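Local coordinates for protein putative SnoaL-like polyketide cyclase (Shewanella putrefaciens, PDB 3GZB) that probably works as a SnoaL-like polyketide cyclase of the NTF2 superfamily, acting on a substrate that remains to be established, at residues Y38-L41 / I42-N46; A12-S16 / G17-Q21; K28-D31 / A32-E35. All coordinates share one frame; numbering follows the deposited sequence. Where two conformers were deposited one is given.

Contact 3 is a buried turn of helix 21-34, contact 1 a partly buried one where the chain leaves helix 38-42, and contact 2 a surface loop that leads into helix 21-34. Contacts 1 and 3 touch, their centres about 10 Å apart: the two successive helices meet through Y29, L33, L41, F44 and Y45, and the Y29 and Y45 hydroxyls probably hydrogen-bond to each other. Contact 2 touches neither; its centre lies about 17 Å from that of contact 3. The chemistry follows the place: helical bonds and apolar side chains inside, with an acid pair at the exposed flank of contact 3; a serine hydroxyl, a glycine and a bound water in the exposed loop.

Contact 1: residues Y38-L41 / I42-N46; sequences YKTL and ITFYN
The isobutyl end of L41 crosses the phenol end of Y45 at a slant, CD2 lying 3.6 Å from Y45 OH and 4.0 Å from CE2 of the same ring. CG of L41 points opposite to its own backbone N (chi1 -158°), which brings CG and CD2 close to the hydroxyl end of the ring, while CD1 packs on Y29. One face of the ring also looks onto a carbonyl, L41 O sitting 3.9 Å above its plane and displaced to the rim. That oxygen serves the backbone too: F44 N donates to it at 2.9 Å, and the F44 ring presents its edge to it. The chain leaves the short helix 38-42 here in a type I beta turn from I42 to Y45. T43 folds its hydroxyl back between backbone N and carbonyl carbon (chi1 77°), so that OG1 gives its proton to T40 O at 2.7 Å, in the carbonyl plane; T43 N adds a weak bond to the same oxygen. F44 runs alongside T40, with CE1 4.0 Å from T40 CG2, and its ring meets Y29 of helix 21-34 edge to face. The Y45 hydroxyl is hydrogen-bonded to that of Y29, while L41 packs on L70 of helix 63-73. A valine in place of Y45 would probably leave L41 CD2 without its aromatic neighbour and the Y29 hydroxyl short of one partner. T40 O and L41 O, at the end of the helix, both find donors in the turn, T43 and F44, while L41, F44 and Y45 pack against the neighbouring helices.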
ATOM      1  N   TYR A  38      14.352  16.782  10.407  1.00 11.76           N
ATOM      2  CA  TYR A  38      13.448  16.620  11.550  1.00 11.73           C
ATOM      3  C   TYR A  38      12.803  17.925  11.979  1.00 12.89           C
ATOM      4  O   TYR A  38      11.689  17.885  12.487  1.00 12.94           O
ATOM      5  CB  TYR A  38      14.145  15.973  12.739  1.00 17.26           C
ATOM      6  CG  TYR A  38      14.762  14.658  12.389  1.00 16.82           C
ATOM      7  CD1 TYR A  38      14.016  13.636  12.001  1.00 15.37           C
ATOM      8  CD2 TYR A  38      16.142  14.505  12.399  1.00 19.87           C
ATOM      9  CE1 TYR A  38      14.597  12.384  11.647  1.00 22.28           C
ATOM     10  CE2 TYR A  38      16.724  13.330  12.071  1.00 19.43           C
ATOM     11  CZ  TYR A  38      15.970  12.273  11.694  1.00 12.92           C
ATOM     12  OH  TYR A  38      16.585  11.080  11.344  1.00 21.30           O
ATOM     13  N   LYS A  39      13.453  19.058  11.759  1.00 14.25           N
ATOM     14  CA  LYS A  39      12.836  20.361  12.054  1.00 14.44           C
ATOM     15  C   LYS A  39      11.547  20.542  11.261  1.00 13.56           C
ATOM     16  O   LYS A  39      10.488  20.918  11.818  1.00 14.10           O
ATOM     17  CB  LYS A  39      13.843  21.509  11.791  1.00 17.04           C
ATOM     18  CG  LYS A  39      13.269  22.838  12.215  1.00 27.78           C
ATOM     19  CD  LYS A  39      14.172  24.036  11.878  1.00 35.06           C
ATOM     20  CE  LYS A  39      13.436  25.364  12.148  1.00 38.00           C
ATOM     21  NZ  LYS A  39      13.709  26.395  11.089  1.00 48.05           N
ATOM     22  N   THR A  40      11.578  20.194   9.980  1.00 11.16           N
ATOM     23  CA  THR A  40      10.374  20.262   9.156  1.00 12.38           C
ATOM     24  C   THR A  40       9.439  19.142   9.510  1.00 12.01           C
ATOM     25  O   THR A  40       8.230  19.331   9.603  1.00 11.76           O
ATOM     26  CB  THR A  40      10.728  20.188   7.669  1.00 11.33           C
ATOM     27  OG1 THR A  40      11.530  21.330   7.314  1.00 16.36           O
ATOM     28  CG2 THR A  40       9.473  20.131   6.782  1.00 15.86           C
ATOM     29  N   LEU A  41       9.983  17.940   9.674  1.00 11.07           N
ATOM     30  CA  LEU A  41       9.141  16.779   9.899  1.00 11.57           C
ATOM     31  C   LEU A  41       8.260  16.929  11.128  1.00 10.21           C
ATOM     32  O   LEU A  41       7.060  16.594  11.085  1.00 11.65           O
ATOM     33  CB  LEU A  41       9.958  15.490  10.001  1.00 10.95           C
ATOM     34  CG  LEU A  41       9.172  14.202   9.712  1.00 13.60           C
ATOM     35  CD1 LEU A  41       8.807  14.110   8.240  1.00 10.82           C
ATOM     36  CD2 LEU A  41       9.929  12.915  10.135  1.00 14.27           C
ATOM     37  N   ILE A  42       8.792  17.487  12.217  1.00 10.58           N
ATOM     38  CA  ILE A  42       7.981  17.533  13.431  1.00 13.63           C
ATOM     39  C   ILE A  42       6.788  18.488  13.265  1.00 13.88           C
ATOM     40  O   ILE A  42       5.785  18.315  13.976  1.00 12.70           O
ATOM     41  CB  ILE A  42       8.817  17.807  14.670  1.00 17.01           C
ATOM     42  CG1 ILE A  42       8.074  17.335  15.939  1.00 18.87           C
ATOM     43  CG2 ILE A  42       9.221  19.264  14.692  1.00 14.91           C
ATOM     44  CD1 ILE A  42       8.901  17.472  17.235  1.00 20.85           C
ATOM     45  N   THR A  43       6.866  19.451  12.338  1.00 10.92           N
ATOM     46  CA  THR A  43       5.694  20.319  12.029  1.00 10.94           C
ATOM     47  C   THR A  43       4.495  19.536  11.513  1.00 10.95           C
ATOM     48  O   THR A  43       3.361  20.024  11.575  1.00 11.50           O
ATOM     49  CB  THR A  43       5.996  21.448  11.056  1.00 11.95           C
ATOM     50  OG1 THR A  43       6.081  20.991   9.717  1.00 13.43           O
ATOM     51  CG2 THR A  43       7.268  22.250  11.440  1.00 15.24           C
ATOM     52  N   PHE A  44       4.716  18.322  11.004  1.00  9.69           N
ATOM     53  CA  PHE A  44       3.637  17.535  10.479  1.00  9.26           C
ATOM     54  C   PHE A  44       3.009  16.630  11.548  1.00 10.16           C
ATOM     55  O   PHE A  44       2.038  15.925  11.254  1.00 10.93           O
ATOM     56  CB  PHE A  44       4.126  16.606   9.354  1.00 10.07           C
ATOM     57  CG  PHE A  44       4.379  17.300   8.045  1.00 10.19           C
ATOM     58  CD1 PHE A  44       5.632  17.818   7.743  1.00 10.63           C
ATOM     59  CD2 PHE A  44       3.374  17.392   7.097  1.00 11.87           C
ATOM     60  CE1 PHE A  44       5.840  18.438   6.494  1.00 12.42           C
ATOM     61  CE2 PHE A  44       3.607  18.019   5.874  1.00 11.08           C
ATOM     62  CZ  PHE A  44       4.814  18.531   5.587  1.00 12.03           C
ATOM     63  N   TYR A  45       3.514  16.651  12.783  1.00  8.90           N
ATOM     64  CA  TYR A  45       2.990  15.763  13.814  1.00  9.19           C
ATOM     65  C   TYR A  45       2.398  16.544  14.982  1.00 10.51           C
ATOM     66  O   TYR A  45       2.818  17.685  15.287  1.00 11.43           O
ATOM     67  CB  TYR A  45       4.097  14.858  14.404  1.00  9.47           C
ATOM     68  CG  TYR A  45       4.790  13.933  13.444  1.00  8.19           C
ATOM     69  CD1 TYR A  45       4.109  13.289  12.431  1.00 10.03           C
ATOM     70  CD2 TYR A  45       6.157  13.697  13.566  1.00 10.52           C
ATOM     71  CE1 TYR A  45       4.755  12.405  11.579  1.00  9.47           C
ATOM     72  CE2 TYR A  45       6.825  12.839  12.719  1.00 10.31           C
ATOM     73  CZ  TYR A  45       6.122  12.199  11.698  1.00  9.75           C
ATOM     74  OH  TYR A  45       6.825  11.322  10.886  1.00 11.04           O
ATOM     75  N   ASN A  46       1.433  15.942  15.646  1.00  9.82           N
ATOM     76  CA  ASN A  46       1.045  16.346  17.005  1.00 11.77           C
ATOM     77  C   ASN A  46       0.997  15.168  17.953  1.00  9.13           C
ATOM     78  O   ASN A  46       1.485  14.082  17.600  1.00  9.51           O
ATOM     79  CB  ASN A  46      -0.254  17.160  16.992  1.00 11.07           C
ATOM     80  CG  ASN A  46      -1.475  16.330  16.801  1.00 13.14           C
ATOM     81  OD1 ASN A  46      -1.435  15.114  16.561  1.00 11.97           O
ATOM     82  ND2 ASN A  46      -2.629  16.993  16.930  1.00 17.08           N
TER

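Contact 2: residues A12-S16 / G17-Q21; sequences AQANS and GEMPQ
Q13 opens a type I beta turn that ends at S16, part of the exposed loop before helix 21-34, and its CB stands 4.3 Å from the terminal CE of M19, a selenomethionine. The next residue, A14, is the buried one of the loop. Its CB lies 4.0 Å from M19 SE, and the M19 chain reaches it by running straight out from the backbone, with CG opposite to the backbone N (chi1 -174°), before bending at its last torsion to turn CE over the CA of A14. Beyond A14 the same selenomethionine packs on V10, on V27 of helix 21-34 and on M87 of strand 86-90, so it joins the loop to both helix and sheet. N15 points away from 17-21 and rests its side chain on Q24. At S16 the loop makes an ST turn: OG, rotated to chi1 67°, takes the backbone N-H of E18 at 3.0 Å, with an N-H...O angle of 157°. E18 CB comes to 3.5 Å from the same oxygen, and the rest of that glutamate runs outward. Between them G17 adopts a positive phi, where a CB would jam against S16 O; this backbone shape probably requires a glycine. P20 then occupies the N-cap position of helix 21-34. Inside the bend a water bridges 12-16 and 17-21, donating to A14 O at 2.8 Å and accepting from G17 N at 2.8 Å and from M19 N at 3.1 Å.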
ATOM      1  N   ALA A  12       9.425  18.399  -8.499  1.00 13.20           N
ATOM      2  CA  ALA A  12       9.377  19.120  -9.788  1.00 13.28           C
ATOM      3  C   ALA A  12       8.103  18.858 -10.587  1.00 14.94           C
ATOM      4  O   ALA A  12       7.862  19.579 -11.534  1.00 19.48           O
ATOM      5  CB  ALA A  12      10.622  18.784 -10.691  1.00 13.89           C
ATOM      6  N   GLN A  13       7.345  17.817 -10.259  1.00 13.52           N
ATOM      7  CA  GLN A  13       6.054  17.476 -10.853  1.00 11.87           C
ATOM      8  C   GLN A  13       4.871  18.052 -10.094  1.00 12.49           C
ATOM      9  O   GLN A  13       3.764  18.099 -10.613  1.00 14.39           O
ATOM     10  CB  GLN A  13       5.886  15.946 -10.941  1.00 16.59           C
ATOM     11  CG  GLN A  13       7.010  15.251 -11.656  1.00 17.96           C
ATOM     12  CD  GLN A  13       6.807  13.749 -11.666  1.00 17.61           C
ATOM     13  OE1 GLN A  13       6.583  13.117 -10.627  1.00 19.77           O
ATOM     14  NE2 GLN A  13       6.820  13.183 -12.873  1.00 25.07           N
ATOM     15  N   ALA A  14       5.112  18.441  -8.830  1.00 12.61           N
ATOM     16  CA  ALA A  14       4.024  18.769  -7.908  1.00 11.78           C
ATOM     17  C   ALA A  14       3.220  19.955  -8.336  1.00 11.91           C
ATOM     18  O   ALA A  14       2.037  20.029  -8.011  1.00 15.48           O
ATOM     19  CB  ALA A  14       4.555  19.015  -6.476  1.00 12.10           C
ATOM     20  N   ASN A  15       3.821  20.838  -9.096  1.00 10.86           N
ATOM     21  CA  ASN A  15       3.145  22.064  -9.498  1.00 12.74           C
ATOM     22  C   ASN A  15       2.768  22.085 -10.975  1.00 12.42           C
ATOM     23  O   ASN A  15       2.512  23.157 -11.509  1.00 13.77           O
ATOM     24  CB  ASN A  15       3.998  23.297  -9.071  1.00 11.40           C
ATOM     25  CG  ASN A  15       4.036  23.460  -7.565  1.00 14.41           C
ATOM     26  OD1 ASN A  15       3.021  23.830  -6.927  1.00 14.55           O
ATOM     27  ND2 ASN A  15       5.146  23.075  -6.965  1.00 18.98           N
ATOM     28  N   SER A  16       2.584  20.913 -11.587  1.00 11.36           N
ATOM     29  CA  SER A  16       2.204  20.785 -12.984  1.00 12.99           C
ATOM     30  C   SER A  16       0.832  21.382 -13.259  1.00 10.98           C
ATOM     31  O   SER A  16       0.517  21.700 -14.396  1.00 11.27           O
ATOM     32  CB  SER A  16       2.153  19.305 -13.410  1.00 14.25           C
ATOM     33  OG  SER A  16       1.095  18.646 -12.734  1.00 14.09           O
ATOM     34  N   GLY A  17       0.019  21.468 -12.218  1.00 10.69           N
ATOM     35  CA  GLY A  17      -1.368  21.829 -12.293  1.00 12.23           C
ATOM     36  C   GLY A  17      -2.306  20.652 -12.271  1.00 12.53           C
ATOM     37  O   GLY A  17      -3.519  20.842 -12.304  1.00 17.70           O
ATOM     38  N   GLU A  18      -1.745  19.453 -12.282  1.00 12.03           N
ATOM     39  CA  GLU A  18      -2.511  18.214 -12.289  1.00 14.74           C
ATOM     40  C   GLU A  18      -2.415  17.384 -11.001  1.00 14.90           C
ATOM     41  O   GLU A  18      -3.095  16.355 -10.899  1.00 15.66           O
ATOM     42  CB  GLU A  18      -2.039  17.340 -13.441  1.00 18.27           C
ATOM     43  CG  GLU A  18      -2.304  17.971 -14.814  1.00 28.99           C
ATOM     44  CD  GLU A  18      -1.835  17.101 -15.981  1.00 43.95           C
ATOM     45  OE1 GLU A  18      -1.220  16.030 -15.754  1.00 49.80           O
ATOM     46  OE2 GLU A  18      -2.090  17.500 -17.142  1.00 57.29           O
HETATM   47  N   MSE A  19      -1.562  17.748 -10.052  1.00 10.41           N
HETATM   48  CA  MSE A  19      -1.392  16.915  -8.872  1.00  9.86           C
HETATM   49  C   MSE A  19      -2.294  17.392  -7.753  1.00 11.20           C
HETATM   50  O   MSE A  19      -2.253  18.559  -7.374  1.00  9.71           O
HETATM   51  CB  MSE A  19       0.042  16.954  -8.380  1.00  9.55           C
HETATM   52  CG  MSE A  19       0.233  15.977  -7.241  1.00 10.91           C
HETATM   53 SE   MSE A  19       2.082  15.852  -6.578  0.75  8.50          SE
HETATM   54  CE  MSE A  19       2.826  15.019  -8.120  1.00 17.15           C
ATOM     55  N   PRO A  20      -3.133  16.519  -7.196  1.00  9.12           N
ATOM     56  CA  PRO A  20      -4.012  16.932  -6.127  1.00 11.08           C
ATOM     57  C   PRO A  20      -3.234  17.532  -4.949  1.00 10.43           C
ATOM     58  O   PRO A  20      -2.096  17.125  -4.669  1.00  9.36           O
ATOM     59  CB  PRO A  20      -4.633  15.606  -5.707  1.00 11.38           C
ATOM     60  CG  PRO A  20      -4.676  14.811  -6.962  1.00 10.62           C
ATOM     61  CD  PRO A  20      -3.377  15.112  -7.587  1.00  9.83           C
ATOM     62  N   GLN A  21      -3.817  18.484  -4.253  1.00  8.63           N
ATOM     63  CA  GLN A  21      -3.130  19.106  -3.132  1.00  8.00           C
ATOM     64  C   GLN A  21      -2.685  18.095  -2.044  1.00  8.87           C
ATOM     65  O   GLN A  21      -1.696  18.308  -1.356  1.00  8.26           O
ATOM     66  CB  GLN A  21      -3.971  20.206  -2.518  1.00 10.71           C
ATOM     67  CG  GLN A  21      -4.226  21.412  -3.449  1.00  9.79           C
ATOM     68  CD  GLN A  21      -2.977  22.252  -3.784  1.00 11.22           C
ATOM     69  OE1 GLN A  21      -1.936  22.263  -3.039  1.00 14.05           O
ATOM     70  NE2 GLN A  21      -3.097  22.977  -4.873  1.00  6.76           N
TER
HETATM   71  O   HOH W   1      -0.222  20.458  -9.584  1.00  9.93           O

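Contact 3: residues K28-D31 / A32-E35; sequences KYMD and ALTE
A chi1 of 66° tucks the T34 hydroxyl in between its own backbone N and carbonyl carbon, facing back down helix 21-34, and from there OG1 donates to M30 O at 3.0 Å. T34 N bonds to that oxygen as well, at 3.0 Å, and the two donors come from opposite faces of the carbonyl plane. M30, a selenomethionine, is bent at both chi2 and chi3, which folds its methyl forward beside L33; CE lies 3.9 Å from L33 CD2, the two side chains pointing the same way. Both feed the core of the alpha+beta fold: M30 packs on M96 and Y100 of strand 93-103, and L33 on H138 of strand 134-142. The turn itself is held by helical bonds, A32 N to K28 O, L33 N to Y29 O and E35 N to D31 O. A32 is a small residue on which T40 and L41 of helix 38-42 can settle. On a more exposed side of the helix, D31 and E35 cross at a slant, their carboxylate planes 9° apart and D31 OD1 4.4 Å from E35 OE2; E35 was built in two conformers, so this approach is tentative. If both acids are ionised they would probably repel each other mildly, whereas the buried T34 hydroxyl finds its acceptor within the helix, at M30 O.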
ATOM      1  N   LYS A  28       6.034  16.904   0.184  1.00  9.63           N
ATOM      2  CA  LYS A  28       6.787  17.719   1.164  0.50  8.75           C
ATOM      3  C   LYS A  28       7.197  16.900   2.380  1.00 10.05           C
ATOM      4  O   LYS A  28       8.345  16.962   2.840  1.00  9.54           O
ATOM      5  CB  LYS A  28       5.949  18.921   1.612  0.50 11.16           C
ATOM      6  CG  LYS A  28       5.586  19.871   0.454  0.50 11.79           C
ATOM      7  CD  LYS A  28       5.146  21.190   0.969  0.50 19.90           C
ATOM      8  CE  LYS A  28       5.134  22.249  -0.110  0.50 20.85           C
ATOM      9  NZ  LYS A  28       4.974  23.563   0.542  0.50 18.57           N
ATOM     10  N   TYR A  29       6.240  16.155   2.901  1.00  8.52           N
ATOM     11  CA  TYR A  29       6.527  15.267   4.053  1.00  8.89           C
ATOM     12  C   TYR A  29       7.594  14.223   3.757  1.00  9.89           C
ATOM     13  O   TYR A  29       8.539  14.067   4.531  1.00  9.19           O
ATOM     14  CB  TYR A  29       5.258  14.644   4.531  1.00  9.25           C
ATOM     15  CG  TYR A  29       5.396  13.590   5.610  1.00  8.73           C
ATOM     16  CD1 TYR A  29       5.434  13.930   6.938  1.00  8.94           C
ATOM     17  CD2 TYR A  29       5.491  12.250   5.302  1.00  9.47           C
ATOM     18  CE1 TYR A  29       5.477  12.937   7.917  1.00  9.72           C
ATOM     19  CE2 TYR A  29       5.560  11.268   6.252  1.00 11.24           C
ATOM     20  CZ  TYR A  29       5.584  11.612   7.568  1.00 10.14           C
ATOM     21  OH  TYR A  29       5.608  10.663   8.572  1.00 10.01           O
HETATM   22  N   MSE A  30       7.443  13.522   2.619  1.00  7.49           N
HETATM   23  CA  MSE A  30       8.390  12.480   2.282  1.00  7.92           C
HETATM   24  C   MSE A  30       9.783  13.047   1.977  1.00 10.24           C
HETATM   25  O   MSE A  30      10.781  12.378   2.246  1.00  9.80           O
HETATM   26  CB  MSE A  30       7.883  11.647   1.124  1.00  7.98           C
HETATM   27  CG  MSE A  30       6.628  10.895   1.429  1.00  6.98           C
HETATM   28 SE   MSE A  30       6.724   9.632   2.886  0.75  9.45          SE
HETATM   29  CE  MSE A  30       8.171   8.515   2.254  1.00 18.16           C
ATOM     30  N   ASP A  31       9.862  14.203   1.337  1.00  8.96           N
ATOM     31  CA  ASP A  31      11.178  14.821   1.110  1.00 10.36           C
ATOM     32  C   ASP A  31      11.829  15.134   2.472  1.00 11.46           C
ATOM     33  O   ASP A  31      13.016  14.823   2.669  1.00 11.05           O
ATOM     34  CB  ASP A  31      11.077  16.078   0.224  1.00  9.94           C
ATOM     35  CG  ASP A  31      11.065  15.727  -1.266  1.00 14.69           C
ATOM     36  OD1 ASP A  31      11.527  14.621  -1.584  1.00 16.30           O
ATOM     37  OD2 ASP A  31      10.612  16.539  -2.112  1.00 13.29           O
ATOM     38  N   ALA A  32      11.082  15.684   3.412  1.00  9.99           N
ATOM     39  CA  ALA A  32      11.629  15.931   4.769  1.00  8.96           C
ATOM     40  C   ALA A  32      12.100  14.654   5.448  1.00 10.72           C
ATOM     41  O   ALA A  32      13.192  14.581   6.005  1.00 10.60           O
ATOM     42  CB  ALA A  32      10.607  16.678   5.665  1.00 11.18           C
ATOM     43  N   LEU A  33      11.274  13.619   5.382  1.00  8.96           N
ATOM     44  CA  LEU A  33      11.614  12.353   6.027  1.00  8.00           C
ATOM     45  C   LEU A  33      12.904  11.754   5.472  1.00  9.32           C
ATOM     46  O   LEU A  33      13.805  11.376   6.225  1.00 10.04           O
ATOM     47  CB  LEU A  33      10.447  11.363   5.828  1.00  8.92           C
ATOM     48  CG  LEU A  33      10.613   9.964   6.400  1.00  8.77           C
ATOM     49  CD1 LEU A  33      10.559   9.990   7.953  1.00 12.62           C
ATOM     50  CD2 LEU A  33       9.525   9.039   5.841  1.00 12.77           C
ATOM     51  N   THR A  34      12.964  11.663   4.135  1.00  8.67           N
ATOM     52  CA  THR A  34      14.070  10.979   3.503  1.00  8.63           C
ATOM     53  C   THR A  34      15.371  11.765   3.539  1.00 10.64           C
ATOM     54  O   THR A  34      16.431  11.167   3.374  1.00 10.72           O
ATOM     55  CB  THR A  34      13.729  10.513   2.073  1.00  9.29           C
ATOM     56  OG1 THR A  34      13.529  11.688   1.253  1.00 11.28           O
ATOM     57  CG2 THR A  34      12.485   9.555   2.013  1.00 11.27           C
ATOM     58  N   GLU A  35      15.302  13.084   3.763  1.00 10.28           N
ATOM     59  CA  GLU A  35      16.441  13.977   4.000  0.50 10.29           C
ATOM     60  C   GLU A  35      16.813  14.095   5.488  1.00 11.13           C
ATOM     61  O   GLU A  35      17.750  14.824   5.838  1.00 11.15           O
ATOM     62  CB  GLU A  35      16.071  15.396   3.490  0.50  8.60           C
ATOM     63  CG  GLU A  35      15.825  15.494   1.981  0.50  9.49           C
ATOM     64  CD  GLU A  35      15.108  16.794   1.602  0.50 11.12           C
ATOM     65  OE1 GLU A  35      14.924  17.685   2.498  0.50 16.76           O
ATOM     66  OE2 GLU A  35      14.716  16.897   0.421  0.50 17.22           O
TER